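Long-range contact in Cfl (Pectobacterium brasiliense, PDB 7A9J), which probably activates carboxylic acids such as coronafacic acid with ATP, as in the AMP-binding ligase family, for coupling in amide synthesis: residues L479-L488 and P498-E506. The protein carries 1 engineered substitution. Numbering follows the deposited sequence.
Sequences LKAETIASYL and PSEYIFIKE
Ile-484 of helix 481-491, packed against Tyr-501 and Phe-503 of strand 500-503, illustrates how the second half of a beta-alpha-beta unit is closed mainly by apolar packing. The unit runs from strand 464-473 through helix 481-491 to strand 500-503 and belongs to the C-terminal domain of this AMP-binding enzyme. Short segments of helix and strand run at 133° to each other, their axes 9.8 Å apart, a gap that the two aromatic rings bridge.

Ile-484 serves both rings by splitting its branches. It slides past Tyr-501 in the opposing direction and lays CB over one face of the phenol, toward the rim, while its CG2 comes within 3.6 Å of Tyr-501 CE1. With CG1 turned anti to the carbonyl carbon (chi1 -54°), the other branch extends to the neighbouring ring, and CD1 stops 4.0 Å from Phe-503 CZ.

The methyl of Ala-481 touches both aromatics, its CB 3.9 Å from Tyr-501 CD2 and 4.0 Å from Phe-503 CZ. The phenylalanine ring points an edge at Ala-481, whose CA lies in its plane. Leu-479 crosses Phe-503 at about a right angle and touches CE2 through CG.

On the other flank of the strand, the alternating residues Glu-500 and Ile-502 face helix 524-530; Glu-500 also forms a salt bridge with Arg-466.

Toward the far end of the helical segment, Leu-488 and Pro-498 reach toward each other, methyl CD1 against the ring carbon CD, and the same leucine meets Tyr-501 near the plane of its ring. Packing is tight here: a single methyl, Leu-488 CD1, lies 3.4 Å from Pro-498 CD and 3.1 Å from Tyr-501 OH.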
ATOM      1  N   LEU A 479      24.927 -24.747 -13.671  1.00103.93           N
ATOM      2  CA  LEU A 479      24.380 -25.299 -12.442  1.00 91.52           C
ATOM      3  C   LEU A 479      23.766 -26.656 -12.737  1.00 86.73           C
ATOM      4  O   LEU A 479      22.932 -26.778 -13.639  1.00 79.65           O
ATOM      5  CB  LEU A 479      23.331 -24.361 -11.848  1.00 85.34           C
ATOM      6  CG  LEU A 479      22.598 -24.898 -10.625  1.00 86.45           C
ATOM      7  CD1 LEU A 479      23.580 -25.389  -9.561  1.00 82.06           C
ATOM      8  CD2 LEU A 479      21.682 -23.806 -10.083  1.00 75.94           C
ATOM      9  N   LYS A 480      24.177 -27.661 -11.968  1.00 88.43           N
ATOM     10  CA  LYS A 480      23.690 -29.024 -12.107  1.00 88.91           C
ATOM     11  C   LYS A 480      22.753 -29.348 -10.958  1.00 83.08           C
ATOM     12  O   LYS A 480      23.017 -28.981  -9.810  1.00 82.13           O
ATOM     13  CB  LYS A 480      24.847 -30.035 -12.136  1.00 97.99           C
ATOM     14  CG  LYS A 480      25.590 -30.100 -13.466  1.00 98.28           C
ATOM     15  CD  LYS A 480      26.937 -30.805 -13.325  1.00104.83           C
ATOM     16  CE  LYS A 480      26.779 -32.301 -13.109  1.00 96.77           C
ATOM     17  NZ  LYS A 480      28.106 -32.981 -13.141  1.00 94.40           N
ATOM     18  N   ALA A 481      21.665 -30.057 -11.279  1.00 77.65           N
ATOM     19  CA  ALA A 481      20.631 -30.363 -10.294  1.00 74.70           C
ATOM     20  C   ALA A 481      21.192 -31.073  -9.073  1.00 78.77           C
ATOM     21  O   ALA A 481      20.705 -30.869  -7.952  1.00 66.24           O
ATOM     22  CB  ALA A 481      19.551 -31.223 -10.944  1.00 75.02           C
ATOM     23  N   GLU A 482      22.205 -31.915  -9.269  1.00 79.72           N
ATOM     24  CA  GLU A 482      22.767 -32.670  -8.159  1.00 70.13           C
ATOM     25  C   GLU A 482      23.301 -31.738  -7.084  1.00 76.15           C
ATOM     26  O   GLU A 482      23.222 -32.049  -5.888  1.00 69.64           O
ATOM     27  CB  GLU A 482      23.859 -33.605  -8.690  1.00 76.18           C
ATOM     28  CG  GLU A 482      23.377 -34.626  -9.760  1.00 83.82           C
ATOM     29  CD  GLU A 482      23.196 -34.059 -11.185  1.00 91.75           C
ATOM     30  OE1 GLU A 482      23.493 -34.789 -12.158  1.00 93.90           O
ATOM     31  OE2 GLU A 482      22.744 -32.905 -11.348  1.00 95.14           O
ATOM     32  N   THR A 483      23.833 -30.581  -7.494  1.00 76.82           N
ATOM     33  CA  THR A 483      24.245 -29.563  -6.531  1.00 76.21           C
ATOM     34  C   THR A 483      23.079 -29.160  -5.646  1.00 75.51           C
ATOM     35  O   THR A 483      23.226 -29.014  -4.423  1.00 66.42           O
ATOM     36  CB  THR A 483      24.790 -28.333  -7.264  1.00 73.16           C
ATOM     37  OG1 THR A 483      25.888 -28.716  -8.103  1.00 90.36           O
ATOM     38  CG2 THR A 483      25.249 -27.256  -6.265  1.00 79.25           C
ATOM     39  N   ILE A 484      21.906 -28.990  -6.257  1.00 69.35           N
ATOM     40  CA  ILE A 484      20.743 -28.481  -5.541  1.00 67.06           C
ATOM     41  C   ILE A 484      20.214 -29.532  -4.578  1.00 61.30           C
ATOM     42  O   ILE A 484      19.965 -29.248  -3.400  1.00 58.97           O
ATOM     43  CB  ILE A 484      19.671 -28.033  -6.545  1.00 66.29           C
ATOM     44  CG1 ILE A 484      20.285 -27.049  -7.540  1.00 62.59           C
ATOM     45  CG2 ILE A 484      18.472 -27.383  -5.838  1.00 51.02           C
ATOM     46  CD1 ILE A 484      19.288 -26.519  -8.544  1.00 64.26           C
ATOM     47  N   ALA A 485      20.051 -30.770  -5.057  1.00 62.97           N
ATOM     48  CA  ALA A 485      19.533 -31.805  -4.175  1.00 65.39           C
ATOM     49  C   ALA A 485      20.434 -31.972  -2.949  1.00 69.84           C
ATOM     50  O   ALA A 485      19.945 -32.027  -1.814  1.00 66.68           O
ATOM     51  CB  ALA A 485      19.369 -33.122  -4.947  1.00 70.01           C
ATOM     52  N   SER A 486      21.754 -31.999  -3.144  1.00 78.13           N
ATOM     53  CA  SER A 486      22.629 -32.123  -1.984  1.00 82.14           C
ATOM     54  C   SER A 486      22.520 -30.896  -1.082  1.00 74.72           C
ATOM     55  O   SER A 486      22.462 -31.028   0.146  1.00 78.84           O
ATOM     56  CB  SER A 486      24.078 -32.360  -2.427  1.00 88.95           C
ATOM     57  OG  SER A 486      24.607 -31.228  -3.087  1.00 94.99           O
ATOM     58  N   TYR A 487      22.452 -29.702  -1.671  1.00 74.14           N
ATOM     59  CA  TYR A 487      22.281 -28.479  -0.885  1.00 70.48           C
ATOM     60  C   TYR A 487      21.001 -28.521  -0.050  1.00 75.60           C
ATOM     61  O   TYR A 487      20.996 -28.092   1.114  1.00 75.44           O
ATOM     62  CB  TYR A 487      22.290 -27.266  -1.826  1.00 67.94           C
ATOM     63  CG  TYR A 487      21.867 -25.953  -1.207  1.00 67.67           C
ATOM     64  CD1 TYR A 487      22.748 -25.193  -0.447  1.00 67.59           C
ATOM     65  CD2 TYR A 487      20.585 -25.466  -1.400  1.00 76.60           C
ATOM     66  CE1 TYR A 487      22.342 -23.972   0.113  1.00 71.63           C
ATOM     67  CE2 TYR A 487      20.176 -24.269  -0.855  1.00 63.70           C
ATOM     68  CZ  TYR A 487      21.046 -23.524  -0.102  1.00 75.83           C
ATOM     69  OH  TYR A 487      20.597 -22.333   0.428  1.00 68.48           O
ATOM     70  N   LEU A 488      19.904 -29.037  -0.620  1.00 68.81           N
ATOM     71  CA  LEU A 488      18.657 -29.118   0.136  1.00 68.74           C
ATOM     72  C   LEU A 488      18.721 -30.176   1.241  1.00 70.36           C
ATOM     73  O   LEU A 488      18.102 -30.001   2.295  1.00 71.19           O
ATOM     74  CB  LEU A 488      17.486 -29.390  -0.809  1.00 62.25           C
ATOM     75  CG  LEU A 488      17.123 -28.251  -1.765  1.00 47.71           C
ATOM     76  CD1 LEU A 488      15.942 -28.651  -2.612  1.00 47.94           C
ATOM     77  CD2 LEU A 488      16.760 -27.009  -1.011  1.00 50.24           C
ATOM     78  N   PRO A 498      11.938 -30.748  -3.672  1.00 39.11           N
ATOM     79  CA  PRO A 498      11.356 -30.914  -5.006  1.00 38.43           C
ATOM     80  C   PRO A 498      11.652 -32.310  -5.522  1.00 42.75           C
ATOM     81  O   PRO A 498      12.699 -32.891  -5.228  1.00 43.41           O
ATOM     82  CB  PRO A 498      12.057 -29.830  -5.842  1.00 42.24           C
ATOM     83  CG  PRO A 498      12.440 -28.750  -4.822  1.00 42.71           C
ATOM     84  CD  PRO A 498      12.756 -29.518  -3.544  1.00 40.41           C
ATOM     85  N   SER A 499      10.682 -32.870  -6.221  1.00 40.41           N
ATOM     86  CA  SER A 499      10.916 -34.094  -6.973  1.00 46.25           C
ATOM     87  C   SER A 499      11.570 -33.855  -8.329  1.00 44.95           C
ATOM     88  O   SER A 499      12.046 -34.815  -8.954  1.00 49.63           O
ATOM     89  CB  SER A 499       9.587 -34.809  -7.175  1.00 43.65           C
ATOM     90  OG  SER A 499       9.123 -35.354  -5.957  1.00 49.06           O
ATOM     91  N   GLU A 500      11.633 -32.614  -8.790  1.00 42.92           N
ATOM     92  CA  GLU A 500      12.031 -32.321 -10.153  1.00 39.29           C
ATOM     93  C   GLU A 500      12.455 -30.868 -10.252  1.00 43.88           C
ATOM     94  O   GLU A 500      11.908 -30.010  -9.568  1.00 42.63           O
ATOM     95  CB  GLU A 500      10.870 -32.585 -11.082  1.00 49.02           C
ATOM     96  CG  GLU A 500      11.117 -32.350 -12.519  1.00 50.65           C
ATOM     97  CD  GLU A 500       9.935 -32.870 -13.313  1.00 59.69           C
ATOM     98  OE1 GLU A 500       9.653 -34.085 -13.236  1.00 53.95           O
ATOM     99  OE2 GLU A 500       9.253 -32.057 -13.950  1.00 47.80           O
ATOM    100  N   TYR A 501      13.430 -30.613 -11.114  1.00 46.66           N
ATOM    101  CA  TYR A 501      13.993 -29.287 -11.341  1.00 40.34           C
ATOM    102  C   TYR A 501      13.796 -28.920 -12.808  1.00 51.89           C
ATOM    103  O   TYR A 501      14.126 -29.715 -13.699  1.00 50.26           O
ATOM    104  CB  TYR A 501      15.492 -29.299 -10.960  1.00 49.13           C
ATOM    105  CG  TYR A 501      15.689 -29.561  -9.496  1.00 54.02           C
ATOM    106  CD1 TYR A 501      15.310 -28.605  -8.570  1.00 53.46           C
ATOM    107  CD2 TYR A 501      16.223 -30.752  -9.025  1.00 57.11           C
ATOM    108  CE1 TYR A 501      15.461 -28.797  -7.227  1.00 51.14           C
ATOM    109  CE2 TYR A 501      16.396 -30.958  -7.642  1.00 60.41           C
ATOM    110  CZ  TYR A 501      15.992 -29.961  -6.758  1.00 59.36           C
ATOM    111  OH  TYR A 501      16.096 -30.085  -5.394  1.00 60.14           O
ATOM    112  N   ILE A 502      13.230 -27.742 -13.060  1.00 47.31           N
ATOM    113  CA  ILE A 502      13.088 -27.214 -14.410  1.00 43.78           C
ATOM    114  C   ILE A 502      13.980 -25.986 -14.509  1.00 46.62           C
ATOM    115  O   ILE A 502      13.708 -24.960 -13.878  1.00 51.09           O
ATOM    116  CB  ILE A 502      11.629 -26.881 -14.743  1.00 37.02           C
ATOM    117  CG1 ILE A 502      10.763 -28.148 -14.650  1.00 41.24           C
ATOM    118  CG2 ILE A 502      11.517 -26.324 -16.176  1.00 39.92           C
ATOM    119  CD1 ILE A 502       9.275 -27.927 -14.901  1.00 36.15           C
ATOM    120  N   PHE A 503      15.061 -26.086 -15.269  1.00 50.39           N
ATOM    121  CA  PHE A 503      15.974 -24.963 -15.431  1.00 51.71           C
ATOM    122  C   PHE A 503      15.477 -24.107 -16.583  1.00 60.27           C
ATOM    123  O   PHE A 503      15.314 -24.602 -17.705  1.00 61.05           O
ATOM    124  CB  PHE A 503      17.410 -25.426 -15.696  1.00 57.52           C
ATOM    125  CG  PHE A 503      18.023 -26.169 -14.554  1.00 62.77           C
ATOM    126  CD1 PHE A 503      17.747 -27.518 -14.361  1.00 66.51           C
ATOM    127  CD2 PHE A 503      18.862 -25.528 -13.663  1.00 68.63           C
ATOM    128  CE1 PHE A 503      18.299 -28.211 -13.299  1.00 61.16           C
ATOM    129  CE2 PHE A 503      19.428 -26.217 -12.606  1.00 73.75           C
ATOM    130  CZ  PHE A 503      19.145 -27.564 -12.424  1.00 66.66           C
ATOM    131  N   ILE A 504      15.259 -22.826 -16.312  1.00 58.26           N
ATOM    132  CA  ILE A 504      14.842 -21.862 -17.319  1.00 69.31           C
ATOM    133  C   ILE A 504      15.510 -20.538 -16.967  1.00 76.75           C
ATOM    134  O   ILE A 504      15.549 -20.155 -15.794  1.00 86.38           O
ATOM    135  CB  ILE A 504      13.302 -21.749 -17.377  1.00 69.75           C
ATOM    136  CG1 ILE A 504      12.857 -21.019 -18.638  1.00 89.08           C
ATOM    137  CG2 ILE A 504      12.748 -21.066 -16.149  1.00 71.28           C
ATOM    138  CD1 ILE A 504      11.357 -20.998 -18.817  1.00 84.79           C
ATOM    139  N   LYS A 505      16.095 -19.859 -17.946  1.00 80.70           N
ATOM    140  CA  LYS A 505      16.871 -18.685 -17.559  1.00 87.04           C
ATOM    141  C   LYS A 505      16.047 -17.410 -17.542  1.00 81.11           C
ATOM    142  O   LYS A 505      16.590 -16.340 -17.261  1.00 85.80           O
ATOM    143  CB  LYS A 505      18.115 -18.545 -18.436  1.00100.59           C
ATOM    144  CG  LYS A 505      19.156 -19.593 -18.042  1.00106.78           C
ATOM    145  CD  LYS A 505      20.541 -19.375 -18.613  1.00104.90           C
ATOM    146  CE  LYS A 505      21.449 -20.497 -18.131  1.00103.42           C
ATOM    147  NZ  LYS A 505      20.715 -21.808 -18.138  1.00100.83           N
ATOM    148  N   GLU A 506      14.742 -17.514 -17.766  1.00 89.10           N
ATOM    149  CA  GLU A 506      13.821 -16.418 -17.492  1.00 91.11           C
ATOM    150  C   GLU A 506      12.518 -17.015 -16.989  1.00 91.33           C
ATOM    151  O   GLU A 506      11.882 -17.796 -17.702  1.00 97.70           O
ATOM    152  CB  GLU A 506      13.582 -15.579 -18.739  1.00 90.17           C
ATOM    153  CG  GLU A 506      12.639 -14.434 -18.533  1.00 96.19           C
ATOM    154  CD  GLU A 506      12.334 -13.714 -19.828  1.00118.78           C
ATOM    155  OE1 GLU A 506      12.597 -14.294 -20.907  1.00112.20           O
ATOM    156  OE2 GLU A 506      11.837 -12.568 -19.767  1.00124.86           O
TER